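PDB 1VBF: protein-L-isoaspartate(D-aspartate) O-methyltransferase from Sulfolobus tokodaii, which methylates L-isoaspartyl residues of damaged proteins using S-adenosyl-L-methionine, a reaction of protein repair, and works as a coiled-coil-linked oligomer. Local coordinates for the interface of chains A and B and the interface of chains A and C. Coordinates in Å, arbitrary orientation; residue numbers count along the deposited sequence, not the author numbering. Chains: chain A/B/C, 231aa long hypothetical protein-L-isoaspartate O-methyltransferase.

Contacts 1 and 2 join chain A to two different copies of itself, and the centres of their C-alpha atoms lie about 26 Å apart. No residue appears in both, but both draw on the stretch from strand 184-191 into helix 209-219. In contact 1 its middle, at B:Leu199 and B:Tyr203, docks on the neighbour's catalytic domain; in contact 2 its end and the helix start meet those of another subunit and C:Arg169, in the turn between strands 159-165 and 171-177. The same two strands line contact 1. The linker thus ties subunit to subunit, in keeping with the oligomer's part in thermostability.

Contact 1: the interface of chains A and B. Residues chain A 146-147, 165, 174, 185; chain B 199, 203.
B:Tyr203 lays its ring against A:Thr146, A:Ile165 and A:Leu185, and most of the contact turns on this residue, which has 90 Å² of its surface hidden by chain A. The methyl CG2 of A:Thr146 comes in at one edge, level with the ring plane, and ends 3.4 Å from CE1 of B:Tyr203. A:Leu185 instead comes over the CE2 side from one face, its CD1 reaching CE2 of the tyrosine at 3.7 Å. Both aliphatic side chains run at about a right angle to the aromatic one, so each meets it with a methyl end.

A:Ile165 shares that face with A:Leu185, one at the CB end and the other at the CE2 rim. Its CG2 lies 3.8 Å from CB of B:Tyr203 and also touches CG and CD1. With CG1 at chi1 -56°, CG2 falls anti to the backbone N, which turns that methyl towards chain B. A:Tyr174 stands beside A:Ile165 as an outer wall of the recess.

The hydroxyl of B:Tyr203 turns back to its own chain. OH gives a hydrogen bond of 2.8 Å to the backbone O of B:Leu199, meeting a lone pair in the carbonyl plane at a C=O...donor angle of 135°. A tyrosine suits the place because its ring can fill a greasy recess while its phenol braces the loop that carries it. Near that bond B:Leu199 extends the apolar patch: its CD2 lies 3.5 Å from CD1 of A:Leu147, the two leucines meeting methyl to methyl at a slant.

On chain A the recess is formed by strands 159-165, 171-177 and 184-191 together with the loop of A:Thr146 and A:Leu147, just ahead of helix 149-153. That helix begins at A:Cys149, the residue that forms an inter-chain disulfide. On chain B the inserted residues belong to the loop that leads from the catalytic domain towards the C-terminal helix.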
ATOM      1  N   THR A 146      -4.508  24.397   4.943  1.00 28.20           N
ATOM      2  CA  THR A 146      -5.576  25.218   4.343  1.00 30.47           C
ATOM      3  C   THR A 146      -5.004  26.599   4.070  1.00 33.86           C
ATOM      4  O   THR A 146      -3.801  26.832   4.177  1.00 37.24           O
ATOM      5  CB  THR A 146      -6.722  25.564   5.309  1.00 28.07           C
ATOM      6  OG1 THR A 146      -6.518  24.925   6.560  1.00 29.87           O
ATOM      7  CG2 THR A 146      -8.027  25.211   4.737  1.00 25.23           C
ATOM      8  N   LEU A 147      -5.907  27.520   3.757  1.00 34.89           N
ATOM      9  CA  LEU A 147      -5.560  28.908   3.550  1.00 35.88           C
ATOM     10  C   LEU A 147      -5.081  29.330   4.936  1.00 36.45           C
ATOM     11  O   LEU A 147      -5.779  29.083   5.910  1.00 37.85           O
ATOM     12  CB  LEU A 147      -6.818  29.700   3.230  1.00 36.01           C
ATOM     13  CG  LEU A 147      -6.798  30.818   2.200  1.00 37.03           C
ATOM     14  CD1 LEU A 147      -7.942  31.749   2.578  1.00 36.43           C
ATOM     15  CD2 LEU A 147      -5.449  31.557   2.160  1.00 35.40           C
ATOM     16  N   ILE A 165      -0.811  25.170  -0.956  1.00 37.72           N
ATOM     17  CA  ILE A 165      -1.766  24.533  -0.056  1.00 39.64           C
ATOM     18  C   ILE A 165      -1.905  23.040  -0.412  1.00 41.21           C
ATOM     19  O   ILE A 165      -2.062  22.667  -1.575  1.00 42.54           O
ATOM     20  CB  ILE A 165      -3.163  25.199  -0.118  1.00 38.32           C
ATOM     21  CG1 ILE A 165      -3.053  26.693   0.179  1.00 37.70           C
ATOM     22  CG2 ILE A 165      -4.076  24.563   0.904  1.00 37.12           C
ATOM     23  CD1 ILE A 165      -4.392  27.371   0.306  1.00 36.25           C
ATOM     24  N   TYR A 174      -0.560  28.527  -4.879  1.00 36.77           N
ATOM     25  CA  TYR A 174      -1.689  29.433  -5.049  1.00 36.79           C
ATOM     26  C   TYR A 174      -1.344  30.894  -4.935  1.00 36.55           C
ATOM     27  O   TYR A 174      -0.480  31.279  -4.143  1.00 36.35           O
ATOM     28  CB  TYR A 174      -2.794  29.155  -4.023  1.00 37.93           C
ATOM     29  CG  TYR A 174      -3.613  27.914  -4.254  1.00 37.76           C
ATOM     30  CD1 TYR A 174      -3.335  26.739  -3.564  1.00 38.47           C
ATOM     31  CD2 TYR A 174      -4.686  27.922  -5.143  1.00 38.69           C
ATOM     32  CE1 TYR A 174      -4.110  25.600  -3.747  1.00 38.95           C
ATOM     33  CE2 TYR A 174      -5.466  26.792  -5.337  1.00 39.22           C
ATOM     34  CZ  TYR A 174      -5.175  25.634  -4.638  1.00 40.06           C
ATOM     35  OH  TYR A 174      -5.942  24.504  -4.836  1.00 42.39           O
ATOM     36  N   LEU A 185      -8.508  32.342  -5.761  1.00 51.49           N
ATOM     37  CA  LEU A 185      -7.350  31.464  -5.722  1.00 50.84           C
ATOM     38  C   LEU A 185      -6.923  31.036  -7.112  1.00 50.97           C
ATOM     39  O   LEU A 185      -7.648  30.335  -7.804  1.00 52.24           O
ATOM     40  CB  LEU A 185      -7.642  30.228  -4.877  1.00 49.96           C
ATOM     41  CG  LEU A 185      -8.226  30.424  -3.475  1.00 51.68           C
ATOM     42  CD1 LEU A 185      -7.745  29.295  -2.594  1.00 51.89           C
ATOM     43  CD2 LEU A 185      -7.785  31.743  -2.873  1.00 52.47           C
TER
ATOM     44  N   LEU B 199     -14.172  27.887   3.918  1.00 33.92           N
ATOM     45  CA  LEU B 199     -12.964  28.654   3.687  1.00 34.00           C
ATOM     46  C   LEU B 199     -11.720  27.999   4.282  1.00 34.61           C
ATOM     47  O   LEU B 199     -10.712  27.838   3.596  1.00 34.54           O
ATOM     48  CB  LEU B 199     -13.130  30.059   4.277  1.00 33.38           C
ATOM     49  CG  LEU B 199     -12.594  31.277   3.518  1.00 32.68           C
ATOM     50  CD1 LEU B 199     -12.284  32.365   4.520  1.00 31.75           C
ATOM     51  CD2 LEU B 199     -11.337  30.942   2.751  1.00 33.30           C
ATOM     52  N   TYR B 203      -8.613  21.718   0.993  1.00 35.00           N
ATOM     53  CA  TYR B 203      -8.378  22.145  -0.379  1.00 36.33           C
ATOM     54  C   TYR B 203      -7.957  21.016  -1.324  1.00 38.50           C
ATOM     55  O   TYR B 203      -7.853  21.230  -2.529  1.00 38.37           O
ATOM     56  CB  TYR B 203      -7.353  23.286  -0.420  1.00 35.32           C
ATOM     57  CG  TYR B 203      -7.970  24.622  -0.076  1.00 35.04           C
ATOM     58  CD1 TYR B 203      -8.032  25.074   1.244  1.00 35.89           C
ATOM     59  CD2 TYR B 203      -8.601  25.385  -1.056  1.00 33.91           C
ATOM     60  CE1 TYR B 203      -8.720  26.253   1.574  1.00 34.41           C
ATOM     61  CE2 TYR B 203      -9.293  26.554  -0.735  1.00 34.25           C
ATOM     62  CZ  TYR B 203      -9.352  26.978   0.575  1.00 34.31           C
ATOM     63  OH  TYR B 203     -10.085  28.098   0.871  1.00 34.67           O
TER

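Contact 2: the interface of chains A and C. Residues chain A 207-211; chain C 169, 208, 210.
C:Arg169 reaches across to A:Asp208 and A:Phe211, touching the ring with CB and meeting chain A again from NE to its tip. CB starts against the phenyl rim, 3.9 Å from CZ of A:Phe211. The chain then bends at chi2 and again at chi3 (-78°), which folds the guanidinium back beside the same ring. NE lies level with the ring plane at its edge. CZ, the guanidinium carbon, is 3.4 Å from CE1 of A:Phe211, which sits over the centre of one guanidinium face; ring and guanidinium are turned 79° apart, so the phenyl presents its edge to that face.

The two terminal nitrogens go to different carboxylates. NH1 makes a salt bridge of 2.5 Å with OD2 of C:Asp208 in its own chain, and passes 3.5 Å from CB of A:Glu210. NH2 gives a hydrogen bond and salt bridge of 2.7 Å to OD2 of A:Asp208, on the syn side, somewhat out of the carboxylate plane but in the guanidinium plane, 146° at H. Arginine suits this place because its flat, branched end can serve both acids while the edge of a phenyl ring points at its face.

A:Asp208 also works within its own chain: OD1 accepts the backbone N of A:Phe211 at 2.7 Å, nearly straight, capping the N-terminus of helix 209-219. That helix end would favour a charged aspartate. C:Glu210 lies close by, its CG 3.4 Å from OD2 of A:Asp208, and the arginine probably offsets this crowd of acids.

The site couples the capped helix start of chain A to the loop and helix start of chain C; with its two-fold twin, presumably similar, it should help fix how the C-terminal helices enter the oligomer.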
ATOM      1  N   ASP A 207       1.514  10.729   5.012  1.00 56.16           N
ATOM      2  CA  ASP A 207       1.134   9.324   5.075  1.00 57.97           C
ATOM      3  C   ASP A 207       1.913   8.411   4.134  1.00 57.66           C
ATOM      4  O   ASP A 207       1.482   8.164   3.000  1.00 58.52           O
ATOM      5  CB  ASP A 207      -0.363   9.145   4.798  1.00 59.71           C
ATOM      6  CG  ASP A 207      -0.910   7.851   5.402  1.00 63.00           C
ATOM      7  OD1 ASP A 207      -0.230   6.798   5.298  1.00 62.40           O
ATOM      8  OD2 ASP A 207      -2.021   7.886   5.981  1.00 64.96           O
ATOM      9  N   ASP A 208       3.053   7.915   4.608  1.00 55.53           N
ATOM     10  CA  ASP A 208       3.876   7.002   3.833  1.00 54.46           C
ATOM     11  C   ASP A 208       3.655   5.656   4.499  1.00 53.23           C
ATOM     12  O   ASP A 208       4.104   5.443   5.624  1.00 51.97           O
ATOM     13  CB  ASP A 208       5.342   7.408   3.924  1.00 55.77           C
ATOM     14  CG  ASP A 208       6.276   6.401   3.261  1.00 57.62           C
ATOM     15  OD1 ASP A 208       6.232   5.197   3.598  1.00 58.50           O
ATOM     16  OD2 ASP A 208       7.071   6.824   2.401  1.00 60.26           O
ATOM     17  N   ILE A 209       2.968   4.748   3.811  1.00 51.81           N
ATOM     18  CA  ILE A 209       2.661   3.447   4.403  1.00 51.63           C
ATOM     19  C   ILE A 209       3.843   2.497   4.482  1.00 51.19           C
ATOM     20  O   ILE A 209       3.906   1.626   5.358  1.00 49.05           O
ATOM     21  CB  ILE A 209       1.507   2.758   3.657  1.00 50.89           C
ATOM     22  CG1 ILE A 209       1.221   1.413   4.314  1.00 49.96           C
ATOM     23  CG2 ILE A 209       1.855   2.605   2.192  1.00 50.63           C
ATOM     24  CD1 ILE A 209      -0.088   0.825   3.938  1.00 51.78           C
ATOM     25  N   GLU A 210       4.782   2.669   3.562  1.00 51.82           N
ATOM     26  CA  GLU A 210       5.971   1.837   3.548  1.00 52.90           C
ATOM     27  C   GLU A 210       6.617   1.966   4.919  1.00 52.65           C
ATOM     28  O   GLU A 210       6.855   0.976   5.602  1.00 51.47           O
ATOM     29  CB  GLU A 210       6.942   2.306   2.456  1.00 53.23           C
ATOM     30  CG  GLU A 210       7.246   1.237   1.430  1.00 54.13           C
ATOM     31  CD  GLU A 210       7.886   0.019   2.047  1.00 54.44           C
ATOM     32  OE1 GLU A 210       8.950   0.173   2.678  1.00 56.44           O
ATOM     33  OE2 GLU A 210       7.330  -1.086   1.905  1.00 54.55           O
ATOM     34  N   PHE A 211       6.869   3.202   5.329  1.00 52.70           N
ATOM     35  CA  PHE A 211       7.480   3.438   6.610  1.00 53.19           C
ATOM     36  C   PHE A 211       6.606   3.102   7.802  1.00 52.05           C
ATOM     37  O   PHE A 211       7.102   2.629   8.823  1.00 50.97           O
ATOM     38  CB  PHE A 211       7.968   4.874   6.679  1.00 57.71           C
ATOM     39  CG  PHE A 211       9.346   5.045   6.132  1.00 63.95           C
ATOM     40  CD1 PHE A 211       9.566   5.039   4.754  1.00 65.56           C
ATOM     41  CD2 PHE A 211      10.444   5.114   6.995  1.00 66.20           C
ATOM     42  CE1 PHE A 211      10.863   5.094   4.236  1.00 66.14           C
ATOM     43  CE2 PHE A 211      11.742   5.166   6.492  1.00 66.92           C
ATOM     44  CZ  PHE A 211      11.950   5.157   5.104  1.00 67.38           C
TER
ATOM     45  N   ARG C 169      14.498   1.513   1.081  1.00 42.90           N
ATOM     46  CA  ARG C 169      14.839   2.626   1.946  1.00 42.35           C
ATOM     47  C   ARG C 169      15.287   2.340   3.379  1.00 41.09           C
ATOM     48  O   ARG C 169      15.521   3.267   4.148  1.00 42.46           O
ATOM     49  CB  ARG C 169      13.685   3.628   1.919  1.00 44.41           C
ATOM     50  CG  ARG C 169      12.632   3.243   0.889  1.00 49.57           C
ATOM     51  CD  ARG C 169      12.314   4.316  -0.132  1.00 50.41           C
ATOM     52  NE  ARG C 169      11.439   5.352   0.412  1.00 56.25           N
ATOM     53  CZ  ARG C 169      10.213   5.152   0.907  1.00 57.35           C
ATOM     54  NH1 ARG C 169       9.677   3.938   0.939  1.00 58.89           N
ATOM     55  NH2 ARG C 169       9.520   6.179   1.383  1.00 57.82           N
ATOM     56  N   ASP C 208       9.429   0.037  -3.526  1.00 51.94           N
ATOM     57  CA  ASP C 208       8.463  -0.109  -2.448  1.00 50.13           C
ATOM     58  C   ASP C 208       7.222   0.522  -3.050  1.00 49.59           C
ATOM     59  O   ASP C 208       7.326   1.386  -3.932  1.00 49.39           O
ATOM     60  CB  ASP C 208       8.912   0.589  -1.155  1.00 51.21           C
ATOM     61  CG  ASP C 208       9.427   1.994  -1.381  1.00 53.15           C
ATOM     62  OD1 ASP C 208      10.581   2.151  -1.830  1.00 55.40           O
ATOM     63  OD2 ASP C 208       8.680   2.946  -1.107  1.00 55.28           O
ATOM     64  N   GLU C 210       5.267   2.679  -2.164  1.00 47.41           N
ATOM     65  CA  GLU C 210       5.126   4.127  -2.109  1.00 49.17           C
ATOM     66  C   GLU C 210       5.728   4.684  -3.409  1.00 49.09           C
ATOM     67  O   GLU C 210       5.076   5.406  -4.164  1.00 48.51           O
ATOM     68  CB  GLU C 210       5.842   4.677  -0.865  1.00 51.09           C
ATOM     69  CG  GLU C 210       5.746   6.198  -0.667  1.00 55.19           C
ATOM     70  CD  GLU C 210       4.309   6.751  -0.631  1.00 57.11           C
ATOM     71  OE1 GLU C 210       3.416   6.149   0.023  1.00 57.79           O
ATOM     72  OE2 GLU C 210       4.080   7.812  -1.251  1.00 58.15           O
TER